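Local coordinates for protein acetone carboxylase alpha subunit (Xanthobacter autotrophicus Py2, PDB 5M45) that forms the alpha subunit of a six-chain enzyme assembly, belongs to the hydantoinase B/oxoprolinase family and binds manganese and magnesium ions, at residues G39-L44 against L94-G99; E165-V170 against A259-A264; S307-L312 against W340-Y345; A710-R715 against E747-P752. All coordinates share one frame; numbering follows the deposited sequence.

Contact 1: G39-L44 against L94-G99; sequences GRYAGL and LYNAAG
Tyr41 meets Asn96 from a short loop that starts at Gly39, the first residue past helix 24-38. The positive phi of Gly39 would press a side chain against the preceding carbonyl oxygen, so glycine suits this exit from the helix. Arg40 follows, its carbonyl O accepting from Gly43 N, and then comes Tyr41, the residue that does the touching. Its CG lies anti to the backbone N (chi1 177°), which extends the phenol toward Asn96. There Tyr41 OH accepts from Asn96 ND2 at 3.1 Å, the oxygen lying in the amide plane and the N-H pointing fairly straight at it (160°). Tyr41 OH also hydrogen-bonds Asp100, and Asn96 ND2 has a second acceptor in Ala264 O of helix 257-282, so the buried hydroxyl and amide nitrogen each have two hydrogen-bond partners. The partner segment holds the turn of a beta hairpin, in which strand 90-95 runs back into strand 101-104: a type I turn from Asn96 to Gly99, closed by Gly99 N to Asn96 O at 3.0 Å. Asparagine fits this corner because OD1 faces back into the turn, taking Asp100 N and, weakly, Ala98 N. Beyond Tyr41, Ala42 sets its small methyl on Leu31 of helix 24-38. Ala42 and Gly43 both have positive phi, which glycine takes easily, and Leu44 N then closes back on Tyr41 O at 3.1 Å.

Contact 2: E165-V170 against A259-A264; sequences ELIGWV and AYWKFA
Ile167 projects from strand 165-175 toward two aromatic residues of helix 257-282, Tyr260 and Trp261. Its contact begins in the backbone: Ile167 CA lies 3.9 Å from Trp261 CZ3, at the edge of the indole and near its plane. Ile167 CB comes next, 4.1 Å from the same Trp261 CZ3, so the benzo corner of the tryptophan butts against the root of the isoleucine. From CB the chain divides. CG1 sits between the backbone N and the carbonyl carbon (chi1 60°), and this turn carries the longer branch to the tyrosine, where Ile167 CD1 ends 4.1 Å from Tyr260 CE2. The side chain also touches Trp162 on the neighbouring strand 153-162. A beta-branched residue suits the place, since its width near the backbone packs against the helix; the axes of segments 165-170 and 259-264 approach to 10.0 Å at an angle of 49°. Ile167 and Gly168 together face Ile160 as a classic beta bulge, and the nearly extended backbone of Gly168, with phi close to 180°, is one that glycine adopts readily. A water joins the two elements: Tyr260 OH donates to it at 2.7 Å, and it donates in turn to Ile167 O at 3.0 Å. No direct hydrogen bond crosses between the segments. The helix therefore lies against the strand by apolar contact, while the tyrosine keeps its ring among hydrocarbon and uses its hydroxyl, through the water, to satisfy a buried carbonyl.

Contact 3: S307-L312 against W340-Y345; sequences SDFAKL and WGWHTY
Trp342 is sandwiched. Over one face of its indole stands the edge of Phe309, with Phe309 CE1 3.6 Å from Trp342 CD2, and against the opposite face lies Trp340 CZ3, offset toward the rim. The phenylalanine and the five-membered ring of Trp342 make a T-shaped pair, centroids 4.8 Å apart and planes at 70°. Phe309 CG lies between its backbone N and carbonyl carbon (chi1 56°), and this brings the CD1-CE1 edge of the ring to the indole face. One face of Phe309 carries Ser307 CB, and the ring also meets Tyr754. Trp342 CH2 in turn points in plane at the edge of Trp340. Behind the rings, Ala310 CB packs 3.6 Å from Trp342 CB, where a small methyl allows the backbones to come close. A water donates to both Ala310 O and Trp342 O, 2.8 Å from each. The contact joins the loop between strands 286-297 and 313-324 to the loop between strand 330-333 and helix 349-361. Outside, Trp342 NE1 gives its hydrogen to Tyr754 O, and the second subunit, another copy of this protein, places Thr533 on Phe309 and binds Ser307 and Asp308 through Glu609 and Met611. Aromatic residues suit the site because faces and edges can interlock without any regular backbone pairing: the indole meets carbon on both faces, its N-H has a carbonyl partner, and the two facing backbone oxygens are satisfied through one shared water.

Contact 4: A710-R715 against E747-P752; sequences AGTQVR and EEIGVP
Ile749 fits between Thr712 and Arg715, on consecutive turns of one side of a helix. Its CD1 lies 3.6 Å from Arg715 C, beside the helix backbone. Its other branch, Ile749 CG2, reaches Thr712 CB at 3.8 Å and Arg715 NH1 at 3.9 Å, while Val751 CG1 adds a looser touch to Thr712 CB at 4.2 Å. Ile749 thus packs on Thr712 and on the backbone, CB and guanidinium end of Arg715, and Val751 on Thr712 alone. One water carries the polar link: Arg715 NH1 donates to it at 2.7 Å, and it donates to Ile749 O at 2.8 Å. What positions the guanidinium comes from its own segment. The arginine chain bends at chi3 (-88°), and NE and NH2 grip Ala710 O side-on, with Arg715 NE at 2.9 Å from that oxygen, which holds the group's rotation. Gly750, with positive phi, turns the partner loop from Ile749 to Val751. Farther out, aromatic side chains from a chain of a different protein in the assembly pack on Ala710 and Arg715, and Pro752 touches Met611 of the second subunit. The whole is the start of a helix, 712-724, with Gly711 as N-cap, one side packed by the loop that follows helix 726-735.

How the contacts relate
The contacts form two pairs in two regions of the chain. Contacts 1 and 2, centres 11 Å apart, share the seven-stranded antiparallel sheet, where strands 90-95 and 165-175 are neighbours; helix 257-282, which supplies Ala264 to Asn96, ties them together. Contacts 3 and 4, centres 14 Å apart, touch where Pro752 and Val751 pack on Phe309 and Leu312, and both border on other subunits. The pairs are well separated: contacts 1 and 3 are 40 Å apart between centres, and contacts 2 and 4 lie 54 Å apart on opposite sides of the chain's centre. Along the sequence all four come in series; contact 4 joins two parts of the C-terminal region, which meets the earlier chain at contact 3.

Contact 1: G39-L44 against L94-G99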
loop_
_atom_site.group_PDB
_atom_site.type_symbol
_atom_site.label_atom_id
_atom_site.label_comp_id
_atom_site.label_asym_id
_atom_site.label_seq_id
_atom_site.Cartn_x
_atom_site.Cartn_y
_atom_site.Cartn_z
ATOM N N GLY A 39 -9.777 19.834 36.822
ATOM C CA GLY A 39 -8.326 19.852 36.740
ATOM C C GLY A 39 -7.618 18.595 37.235
ATOM O O GLY A 39 -6.398 18.560 37.233
ATOM N N ARG A 40 -8.352 17.553 37.629
ATOM C CA ARG A 40 -7.748 16.275 38.031
ATOM C C ARG A 40 -8.188 15.169 37.087
ATOM O O ARG A 40 -9.328 15.192 36.650
ATOM C CB ARG A 40 -8.184 15.935 39.444
ATOM C CG ARG A 40 -7.570 16.904 40.449
ATOM C CD ARG A 40 -8.525 17.215 41.523
ATOM N NE ARG A 40 -8.049 18.257 42.422
ATOM C CZ ARG A 40 -7.164 18.094 43.412
ATOM N NH1 ARG A 40 -6.876 19.155 44.161
ATOM N NH2 ARG A 40 -6.554 16.913 43.675
ATOM N N TYR A 41 -7.315 14.214 36.775
ATOM C CA TYR A 41 -7.717 13.129 35.868
ATOM C C TYR A 41 -8.977 12.391 36.399
ATOM O O TYR A 41 -9.033 11.986 37.565
ATOM C CB TYR A 41 -6.594 12.115 35.623
ATOM C CG TYR A 41 -7.025 10.953 34.738
ATOM C CD1 TYR A 41 -7.138 11.111 33.349
ATOM C CD2 TYR A 41 -7.389 9.721 35.276
ATOM C CE1 TYR A 41 -7.565 10.061 32.540
ATOM C CE2 TYR A 41 -7.798 8.668 34.465
ATOM C CZ TYR A 41 -7.873 8.834 33.108
ATOM O OH TYR A 41 -8.257 7.790 32.303
ATOM N N ALA A 42 -9.978 12.277 35.525
ATOM C CA ALA A 42 -11.228 11.586 35.826
ATOM C C ALA A 42 -12.044 12.201 36.993
ATOM O O ALA A 42 -12.926 11.527 37.547
ATOM C CB ALA A 42 -10.955 10.113 36.109
ATOM N N GLY A 43 -11.753 13.443 37.381
ATOM C CA GLY A 43 -12.383 14.054 38.566
ATOM C C GLY A 43 -11.988 13.506 39.923
ATOM O O GLY A 43 -12.650 13.795 40.923
ATOM N N LEU A 44 -10.879 12.766 39.984
ATOM C CA LEU A 44 -10.412 12.146 41.225
ATOM C C LEU A 44 -9.749 13.157 42.159
ATOM O O LEU A 44 -8.527 13.388 42.096
ATOM C CB LEU A 44 -9.446 11.003 40.914
ATOM C CG LEU A 44 -10.058 9.772 40.255
ATOM C CD1 LEU A 44 -9.013 8.872 39.597
ATOM C CD2 LEU A 44 -10.884 8.977 41.261
ATOM N N LEU A 94 0.074 -1.262 29.300
ATOM C CA LEU A 94 -1.250 -1.636 29.842
ATOM C C LEU A 94 -2.145 -0.381 29.923
ATOM O O LEU A 94 -1.699 0.643 30.457
ATOM C CB LEU A 94 -1.095 -2.304 31.211
ATOM C CG LEU A 94 -2.370 -2.669 31.994
ATOM C CD1 LEU A 94 -3.266 -3.644 31.229
ATOM C CD2 LEU A 94 -1.964 -3.243 33.345
ATOM N N TYR A 95 -3.359 -0.449 29.362
ATOM C CA TYR A 95 -4.306 0.681 29.314
ATOM C C TYR A 95 -5.608 0.394 30.081
ATOM O O TYR A 95 -6.049 -0.761 30.173
ATOM C CB TYR A 95 -4.675 1.033 27.841
ATOM C CG TYR A 95 -3.481 1.439 27.008
ATOM C CD1 TYR A 95 -2.707 0.479 26.359
ATOM C CD2 TYR A 95 -3.123 2.784 26.860
ATOM C CE1 TYR A 95 -1.595 0.845 25.589
ATOM C CE2 TYR A 95 -2.008 3.141 26.107
ATOM C CZ TYR A 95 -1.256 2.148 25.461
ATOM O OH TYR A 95 -0.112 2.472 24.739
ATOM N N ASN A 96 -6.221 1.448 30.629
ATOM C CA ASN A 96 -7.598 1.380 31.134
ATOM C C ASN A 96 -8.611 1.427 29.948
ATOM O O ASN A 96 -8.214 1.578 28.807
ATOM C CB ASN A 96 -7.841 2.443 32.237
ATOM C CG ASN A 96 -7.889 3.874 31.726
ATOM O OD1 ASN A 96 -8.225 4.155 30.569
ATOM N ND2 ASN A 96 -7.580 4.817 32.636
ATOM N N ALA A 97 -9.901 1.242 30.228
ATOM C CA ALA A 97 -10.934 1.152 29.191
ATOM C C ALA A 97 -11.011 2.372 28.288
ATOM O O ALA A 97 -11.360 2.249 27.102
ATOM C CB ALA A 97 -12.284 0.862 29.802
ATOM N N ALA A 98 -10.661 3.545 28.820
ATOM C CA ALA A 98 -10.667 4.802 28.049
ATOM C C ALA A 98 -9.428 5.018 27.178
ATOM O O ALA A 98 -9.302 6.080 26.549
ATOM C CB ALA A 98 -10.855 5.995 28.989
ATOM N N GLY A 99 -8.507 4.054 27.144
ATOM C CA GLY A 99 -7.257 4.183 26.383
ATOM C C GLY A 99 -6.121 4.990 27.017
ATOM O O GLY A 99 -5.162 5.337 26.337
#

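Contact 2: E165-V170 against A259-A264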
loop_
_atom_site.group_PDB
_atom_site.type_symbol
_atom_site.label_atom_id
_atom_site.label_comp_id
_atom_site.label_asym_id
_atom_site.label_seq_id
_atom_site.Cartn_x
_atom_site.Cartn_y
_atom_site.Cartn_z
ATOM N N GLU A 165 -17.327 -8.239 30.250
ATOM C CA GLU A 165 -17.255 -6.785 30.046
ATOM C C GLU A 165 -15.799 -6.327 29.884
ATOM O O GLU A 165 -14.886 -6.941 30.416
ATOM C CB GLU A 165 -17.914 -6.046 31.218
ATOM C CG GLU A 165 -19.350 -6.465 31.549
ATOM C CD GLU A 165 -19.908 -5.664 32.714
ATOM O OE1 GLU A 165 -19.475 -5.938 33.851
ATOM O OE2 GLU A 165 -20.707 -4.710 32.521
ATOM N N LEU A 166 -15.600 -5.240 29.145
ATOM C CA LEU A 166 -14.259 -4.723 28.857
ATOM C C LEU A 166 -13.731 -3.942 30.047
ATOM O O LEU A 166 -14.433 -3.044 30.555
ATOM C CB LEU A 166 -14.274 -3.825 27.602
ATOM C CG LEU A 166 -12.895 -3.373 27.054
ATOM C CD1 LEU A 166 -12.892 -3.322 25.535
ATOM C CD2 LEU A 166 -12.485 -2.022 27.599
ATOM N N ILE A 167 -12.518 -4.265 30.481
ATOM C CA ILE A 167 -11.883 -3.599 31.596
ATOM C C ILE A 167 -10.531 -2.944 31.253
ATOM O O ILE A 167 -9.935 -2.289 32.119
ATOM C CB ILE A 167 -11.721 -4.531 32.832
ATOM C CG1 ILE A 167 -10.857 -5.751 32.506
ATOM C CG2 ILE A 167 -13.087 -5.015 33.323
ATOM C CD1 ILE A 167 -10.163 -6.349 33.733
ATOM N N GLY A 168 -10.087 -3.045 30.008
ATOM C CA GLY A 168 -8.782 -2.489 29.606
ATOM C C GLY A 168 -8.334 -2.960 28.237
ATOM O O GLY A 168 -9.106 -3.601 27.496
ATOM N N TRP A 169 -7.109 -2.577 27.882
ATOM C CA TRP A 169 -6.477 -3.007 26.643
ATOM C C TRP A 169 -4.981 -3.226 26.901
ATOM O O TRP A 169 -4.427 -2.631 27.832
ATOM C CB TRP A 169 -6.592 -1.910 25.572
ATOM C CG TRP A 169 -7.951 -1.278 25.296
ATOM C CD1 TRP A 169 -8.615 -0.370 26.073
ATOM C CD2 TRP A 169 -8.788 -1.496 24.149
ATOM N NE1 TRP A 169 -9.800 0.001 25.488
ATOM C CE2 TRP A 169 -9.933 -0.670 24.305
ATOM C CE3 TRP A 169 -8.680 -2.287 22.998
ATOM C CZ2 TRP A 169 -10.945 -0.611 23.343
ATOM C CZ3 TRP A 169 -9.709 -2.222 22.040
ATOM C CH2 TRP A 169 -10.813 -1.395 22.223
ATOM N N VAL A 170 -4.314 -4.025 26.048
ATOM C CA VAL A 170 -2.853 -4.103 26.065
ATOM C C VAL A 170 -2.322 -3.845 24.647
ATOM O O VAL A 170 -2.847 -4.388 23.649
ATOM C CB VAL A 170 -2.318 -5.437 26.636
ATOM C CG1 VAL A 170 -2.928 -6.630 25.950
ATOM C CG2 VAL A 170 -0.800 -5.524 26.538
ATOM N N ALA A 259 -10.777 -3.540 43.456
ATOM C CA ALA A 259 -9.473 -2.950 43.688
ATOM C C ALA A 259 -8.738 -2.634 42.365
ATOM O O ALA A 259 -8.152 -1.550 42.233
ATOM C CB ALA A 259 -8.619 -3.861 44.561
ATOM N N TYR A 260 -8.752 -3.571 41.409
ATOM C CA TYR A 260 -8.107 -3.331 40.113
ATOM C C TYR A 260 -8.758 -2.149 39.390
ATOM O O TYR A 260 -8.052 -1.322 38.813
ATOM C CB TYR A 260 -8.154 -4.583 39.204
ATOM C CG TYR A 260 -7.504 -4.346 37.865
ATOM C CD1 TYR A 260 -6.138 -4.560 37.694
ATOM C CD2 TYR A 260 -8.233 -3.870 36.775
ATOM C CE1 TYR A 260 -5.518 -4.311 36.486
ATOM C CE2 TYR A 260 -7.619 -3.635 35.557
ATOM C CZ TYR A 260 -6.257 -3.833 35.413
ATOM O OH TYR A 260 -5.602 -3.583 34.218
ATOM N N TRP A 261 -10.085 -2.104 39.408
ATOM C CA TRP A 261 -10.875 -1.027 38.760
ATOM C C TRP A 261 -10.535 0.358 39.341
ATOM O O TRP A 261 -10.392 1.344 38.586
ATOM C CB TRP A 261 -12.371 -1.365 38.829
ATOM C CG TRP A 261 -13.315 -0.520 37.977
ATOM C CD1 TRP A 261 -14.269 0.351 38.422
ATOM C CD2 TRP A 261 -13.400 -0.496 36.544
ATOM N NE1 TRP A 261 -14.922 0.922 37.351
ATOM C CE2 TRP A 261 -14.417 0.416 36.192
ATOM C CE3 TRP A 261 -12.720 -1.155 35.525
ATOM C CZ2 TRP A 261 -14.761 0.689 34.871
ATOM C CZ3 TRP A 261 -13.069 -0.891 34.197
ATOM C CH2 TRP A 261 -14.092 0.013 33.891
ATOM N N LYS A 262 -10.347 0.443 40.652
ATOM C CA LYS A 262 -9.831 1.694 41.252
ATOM C C LYS A 262 -8.414 2.066 40.790
ATOM O O LYS A 262 -8.187 3.217 40.408
ATOM C CB LYS A 262 -9.922 1.676 42.777
ATOM C CG LYS A 262 -11.394 1.707 43.185
ATOM C CD LYS A 262 -11.625 2.131 44.609
ATOM C CE LYS A 262 -11.410 1.003 45.580
ATOM N NZ LYS A 262 -12.560 0.743 46.494
ATOM N N PHE A 263 -7.495 1.095 40.813
ATOM C CA PHE A 263 -6.106 1.324 40.406
ATOM C C PHE A 263 -6.001 1.830 38.966
ATOM O O PHE A 263 -5.166 2.709 38.658
ATOM C CB PHE A 263 -5.301 0.029 40.541
ATOM C CG PHE A 263 -3.833 0.190 40.297
ATOM C CD1 PHE A 263 -2.982 0.667 41.297
ATOM C CD2 PHE A 263 -3.272 -0.158 39.065
ATOM C CE1 PHE A 263 -1.595 0.792 41.075
ATOM C CE2 PHE A 263 -1.901 -0.045 38.850
ATOM C CZ PHE A 263 -1.062 0.426 39.846
ATOM N N ALA A 264 -6.845 1.277 38.086
ATOM C CA ALA A 264 -6.783 1.576 36.670
ATOM C C ALA A 264 -7.024 3.071 36.320
ATOM O O ALA A 264 -6.591 3.488 35.238
ATOM C CB ALA A 264 -7.736 0.687 35.893
HETATM O O HOH W 1 -7.059 -1.884 32.642
#

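Contact 3: S307-L312 against W340-Y345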
loop_
_atom_site.group_PDB
_atom_site.type_symbol
_atom_site.label_atom_id
_atom_site.label_comp_id
_atom_site.label_asym_id
_atom_site.label_seq_id
_atom_site.Cartn_x
_atom_site.Cartn_y
_atom_site.Cartn_z
ATOM N N SER A 307 8.607 13.392 -8.373
ATOM C CA SER A 307 7.673 14.512 -8.494
ATOM C C SER A 307 8.483 15.813 -8.516
ATOM O O SER A 307 9.223 16.083 -7.579
ATOM C CB SER A 307 6.696 14.491 -7.306
ATOM O OG SER A 307 5.889 13.310 -7.309
ATOM N N ASP A 308 8.365 16.602 -9.586
ATOM C CA ASP A 308 9.173 17.843 -9.729
ATOM C C ASP A 308 8.859 18.972 -8.698
ATOM O O ASP A 308 9.734 19.796 -8.369
ATOM C CB ASP A 308 9.131 18.390 -11.166
ATOM C CG ASP A 308 7.696 18.727 -11.665
ATOM O OD1 ASP A 308 6.661 18.211 -11.051
ATOM O OD2 ASP A 308 7.654 19.528 -12.660
ATOM N N PHE A 309 7.639 18.966 -8.150
ATOM C CA PHE A 309 7.243 19.953 -7.139
ATOM C C PHE A 309 7.951 19.724 -5.776
ATOM O O PHE A 309 7.832 20.574 -4.881
ATOM C CB PHE A 309 5.711 20.030 -7.002
ATOM C CG PHE A 309 5.043 18.709 -6.689
ATOM C CD1 PHE A 309 5.046 18.192 -5.395
ATOM C CD2 PHE A 309 4.393 17.984 -7.690
ATOM C CE1 PHE A 309 4.454 16.981 -5.099
ATOM C CE2 PHE A 309 3.765 16.767 -7.389
ATOM C CZ PHE A 309 3.819 16.254 -6.089
ATOM N N ALA A 310 8.659 18.592 -5.609
ATOM C CA ALA A 310 9.442 18.276 -4.402
ATOM C C ALA A 310 10.918 18.638 -4.489
ATOM O O ALA A 310 11.645 18.492 -3.478
ATOM C CB ALA A 310 9.308 16.774 -4.059
ATOM N N LYS A 311 11.389 19.056 -5.672
ATOM C CA LYS A 311 12.809 19.334 -5.883
ATOM C C LYS A 311 13.164 20.746 -5.471
ATOM O O LYS A 311 13.207 21.658 -6.306
ATOM C CB LYS A 311 13.245 19.113 -7.319
ATOM C CG LYS A 311 13.229 17.687 -7.784
ATOM C CD LYS A 311 14.385 16.832 -7.268
ATOM C CE LYS A 311 15.758 17.210 -7.856
ATOM N NZ LYS A 311 16.782 16.632 -6.910
ATOM N N LEU A 312 13.444 20.910 -4.179
ATOM C CA LEU A 312 13.898 22.190 -3.623
ATOM C C LEU A 312 14.556 21.977 -2.273
ATOM O O LEU A 312 14.289 20.957 -1.573
ATOM C CB LEU A 312 12.749 23.212 -3.503
ATOM C CG LEU A 312 11.715 23.087 -2.375
ATOM C CD1 LEU A 312 11.035 24.415 -2.097
ATOM C CD2 LEU A 312 10.681 22.006 -2.663
ATOM N N TRP A 340 4.421 21.606 6.818
ATOM C CA TRP A 340 4.689 20.273 6.232
ATOM C C TRP A 340 5.297 20.408 4.827
ATOM O O TRP A 340 5.196 21.469 4.197
ATOM C CB TRP A 340 3.409 19.415 6.216
ATOM C CG TRP A 340 2.287 19.983 5.373
ATOM C CD1 TRP A 340 1.282 20.796 5.804
ATOM C CD2 TRP A 340 2.042 19.741 3.992
ATOM N NE1 TRP A 340 0.442 21.104 4.764
ATOM C CE2 TRP A 340 0.882 20.473 3.636
ATOM C CE3 TRP A 340 2.692 19.001 3.015
ATOM C CZ2 TRP A 340 0.334 20.454 2.346
ATOM C CZ3 TRP A 340 2.144 19.002 1.710
ATOM C CH2 TRP A 340 0.974 19.708 1.403
ATOM N N GLY A 341 5.936 19.357 4.342
ATOM C CA GLY A 341 6.518 19.402 2.985
ATOM C C GLY A 341 6.497 18.077 2.205
ATOM O O GLY A 341 6.006 17.031 2.715
ATOM N N TRP A 342 7.082 18.131 0.998
ATOM C CA TRP A 342 7.103 17.001 0.077
ATOM C C TRP A 342 8.404 16.196 0.292
ATOM O O TRP A 342 9.398 16.350 -0.409
ATOM C CB TRP A 342 6.934 17.447 -1.379
ATOM C CG TRP A 342 5.705 18.278 -1.638
ATOM C CD1 TRP A 342 5.680 19.626 -1.914
ATOM C CD2 TRP A 342 4.340 17.850 -1.636
ATOM N NE1 TRP A 342 4.389 20.055 -2.088
ATOM C CE2 TRP A 342 3.542 18.984 -1.915
ATOM C CE3 TRP A 342 3.706 16.629 -1.405
ATOM C CZ2 TRP A 342 2.147 18.921 -2.007
ATOM C CZ3 TRP A 342 2.330 16.565 -1.503
ATOM C CH2 TRP A 342 1.557 17.717 -1.797
ATOM N N HIS A 343 8.347 15.376 1.341
ATOM C CA HIS A 343 9.470 14.595 1.875
ATOM C C HIS A 343 8.880 13.617 2.907
ATOM O O HIS A 343 7.663 13.589 3.089
ATOM C CB HIS A 343 10.536 15.532 2.459
ATOM C CG HIS A 343 10.003 16.548 3.421
ATOM N ND1 HIS A 343 9.382 16.209 4.600
ATOM C CD2 HIS A 343 9.995 17.904 3.384
ATOM C CE1 HIS A 343 9.006 17.299 5.250
ATOM N NE2 HIS A 343 9.353 18.343 4.521
ATOM N N THR A 344 9.743 12.857 3.591
ATOM C CA THR A 344 9.310 11.832 4.574
ATOM C C THR A 344 9.510 12.222 6.053
ATOM O O THR A 344 9.518 11.348 6.930
ATOM C CB THR A 344 10.003 10.478 4.271
ATOM O OG1 THR A 344 11.425 10.604 4.328
ATOM C CG2 THR A 344 9.605 9.992 2.877
ATOM N N TYR A 345 9.551 13.527 6.340
ATOM C CA TYR A 345 9.941 14.088 7.669
ATOM C C TYR A 345 8.772 14.747 8.425
ATOM O O TYR A 345 8.987 15.318 9.531
ATOM C CB TYR A 345 11.180 15.062 7.544
ATOM C CG TYR A 345 12.193 14.537 6.516
ATOM C CD1 TYR A 345 12.691 13.235 6.618
ATOM C CD2 TYR A 345 12.655 15.339 5.462
ATOM C CE1 TYR A 345 13.542 12.713 5.673
ATOM C CE2 TYR A 345 13.528 14.816 4.496
ATOM C CZ TYR A 345 13.969 13.513 4.599
ATOM O OH TYR A 345 14.784 12.963 3.630
HETATM O O HOH W 2 10.666 18.809 -0.862
#

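Contact 4: A710-R715 against E747-P752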
loop_
_atom_site.group_PDB
_atom_site.type_symbol
_atom_site.label_atom_id
_atom_site.label_comp_id
_atom_site.label_asym_id
_atom_site.label_seq_id
_atom_site.Cartn_x
_atom_site.Cartn_y
_atom_site.Cartn_z
ATOM N N ALA A 710 19.616 36.439 1.017
ATOM C CA ALA A 710 19.879 35.118 1.604
ATOM C C ALA A 710 19.458 34.047 0.597
ATOM O O ALA A 710 18.711 34.317 -0.341
ATOM C CB ALA A 710 19.104 34.916 2.912
ATOM N N GLY A 711 19.907 32.816 0.787
ATOM C CA GLY A 711 19.532 31.730 -0.111
ATOM C C GLY A 711 18.036 31.420 -0.099
ATOM O O GLY A 711 17.306 31.798 0.835
ATOM N N THR A 712 17.574 30.748 -1.151
ATOM C CA THR A 712 16.146 30.442 -1.275
ATOM C C THR A 712 15.624 29.626 -0.092
ATOM O O THR A 712 14.487 29.821 0.336
ATOM C CB THR A 712 15.813 29.730 -2.587
ATOM O OG1 THR A 712 16.594 28.551 -2.693
ATOM C CG2 THR A 712 16.122 30.595 -3.785
ATOM N N GLN A 713 16.455 28.738 0.442
ATOM C CA GLN A 713 16.047 27.914 1.575
ATOM C C GLN A 713 15.779 28.738 2.856
ATOM O O GLN A 713 14.842 28.424 3.582
ATOM C CB GLN A 713 17.031 26.753 1.839
ATOM C CG GLN A 713 18.423 27.122 2.348
ATOM C CD GLN A 713 19.388 27.649 1.298
ATOM O OE1 GLN A 713 19.102 27.737 0.105
ATOM N NE2 GLN A 713 20.559 28.012 1.747
ATOM N N VAL A 714 16.551 29.800 3.094
ATOM C CA VAL A 714 16.308 30.686 4.230
ATOM C C VAL A 714 14.992 31.495 4.036
ATOM O O VAL A 714 14.129 31.564 4.931
ATOM C CB VAL A 714 17.509 31.621 4.474
ATOM C CG1 VAL A 714 17.212 32.639 5.573
ATOM C CG2 VAL A 714 18.742 30.821 4.847
ATOM N N ARG A 715 14.825 32.076 2.852
ATOM C CA ARG A 715 13.604 32.854 2.567
ATOM C C ARG A 715 12.328 32.008 2.584
ATOM O O ARG A 715 11.306 32.482 3.075
ATOM C CB ARG A 715 13.745 33.599 1.260
ATOM C CG ARG A 715 14.782 34.702 1.394
ATOM C CD ARG A 715 14.893 35.524 0.149
ATOM N NE ARG A 715 15.867 34.877 -0.721
ATOM C CZ ARG A 715 15.699 34.619 -1.998
ATOM N NH1 ARG A 715 14.599 34.959 -2.648
ATOM N NH2 ARG A 715 16.677 34.025 -2.637
ATOM N N GLU A 747 5.632 32.986 -2.943
ATOM C CA GLU A 747 5.551 32.871 -4.408
ATOM C C GLU A 747 6.614 33.681 -5.130
ATOM O O GLU A 747 6.876 33.395 -6.276
ATOM C CB GLU A 747 4.184 33.313 -4.946
ATOM C CG GLU A 747 3.005 32.474 -4.478
ATOM C CD GLU A 747 2.444 32.878 -3.093
ATOM O OE1 GLU A 747 2.964 33.799 -2.380
ATOM O OE2 GLU A 747 1.469 32.204 -2.702
ATOM N N GLU A 748 7.214 34.682 -4.503
ATOM C CA GLU A 748 8.198 35.498 -5.213
ATOM C C GLU A 748 9.604 34.910 -5.163
ATOM O O GLU A 748 10.497 35.432 -5.803
ATOM C CB GLU A 748 8.181 36.962 -4.702
ATOM C CG GLU A 748 6.974 37.765 -5.218
ATOM C CD GLU A 748 6.929 39.225 -4.695
ATOM O OE1 GLU A 748 5.938 39.917 -5.012
ATOM O OE2 GLU A 748 7.852 39.645 -3.936
ATOM N N ILE A 749 9.802 33.817 -4.442
ATOM C CA ILE A 749 11.155 33.260 -4.265
ATOM C C ILE A 749 11.663 32.538 -5.545
ATOM O O ILE A 749 12.849 32.545 -5.817
ATOM C CB ILE A 749 11.213 32.343 -3.010
ATOM C CG1 ILE A 749 10.878 33.165 -1.748
ATOM C CG2 ILE A 749 12.582 31.665 -2.845
ATOM C CD1 ILE A 749 10.512 32.304 -0.539
ATOM N N GLY A 750 10.763 31.925 -6.303
ATOM C CA GLY A 750 11.119 31.181 -7.501
ATOM C C GLY A 750 11.262 29.673 -7.325
ATOM O O GLY A 750 11.830 28.997 -8.195
ATOM N N VAL A 751 10.743 29.133 -6.227
ATOM C CA VAL A 751 10.756 27.685 -5.999
ATOM C C VAL A 751 9.312 27.207 -6.044
ATOM O O VAL A 751 8.406 28.010 -5.839
ATOM C CB VAL A 751 11.415 27.296 -4.660
ATOM C CG1 VAL A 751 12.899 27.629 -4.681
ATOM C CG2 VAL A 751 10.761 27.969 -3.469
ATOM N N PRO A 752 9.094 25.903 -6.266
ATOM C CA PRO A 752 7.706 25.390 -6.162
ATOM C C PRO A 752 7.079 25.596 -4.774
ATOM O O PRO A 752 7.769 25.458 -3.774
ATOM C CB PRO A 752 7.851 23.897 -6.472
ATOM C CG PRO A 752 9.189 23.734 -7.112
ATOM C CD PRO A 752 10.057 24.821 -6.579
HETATM O O HOH W 3 15.146 33.971 -5.096
#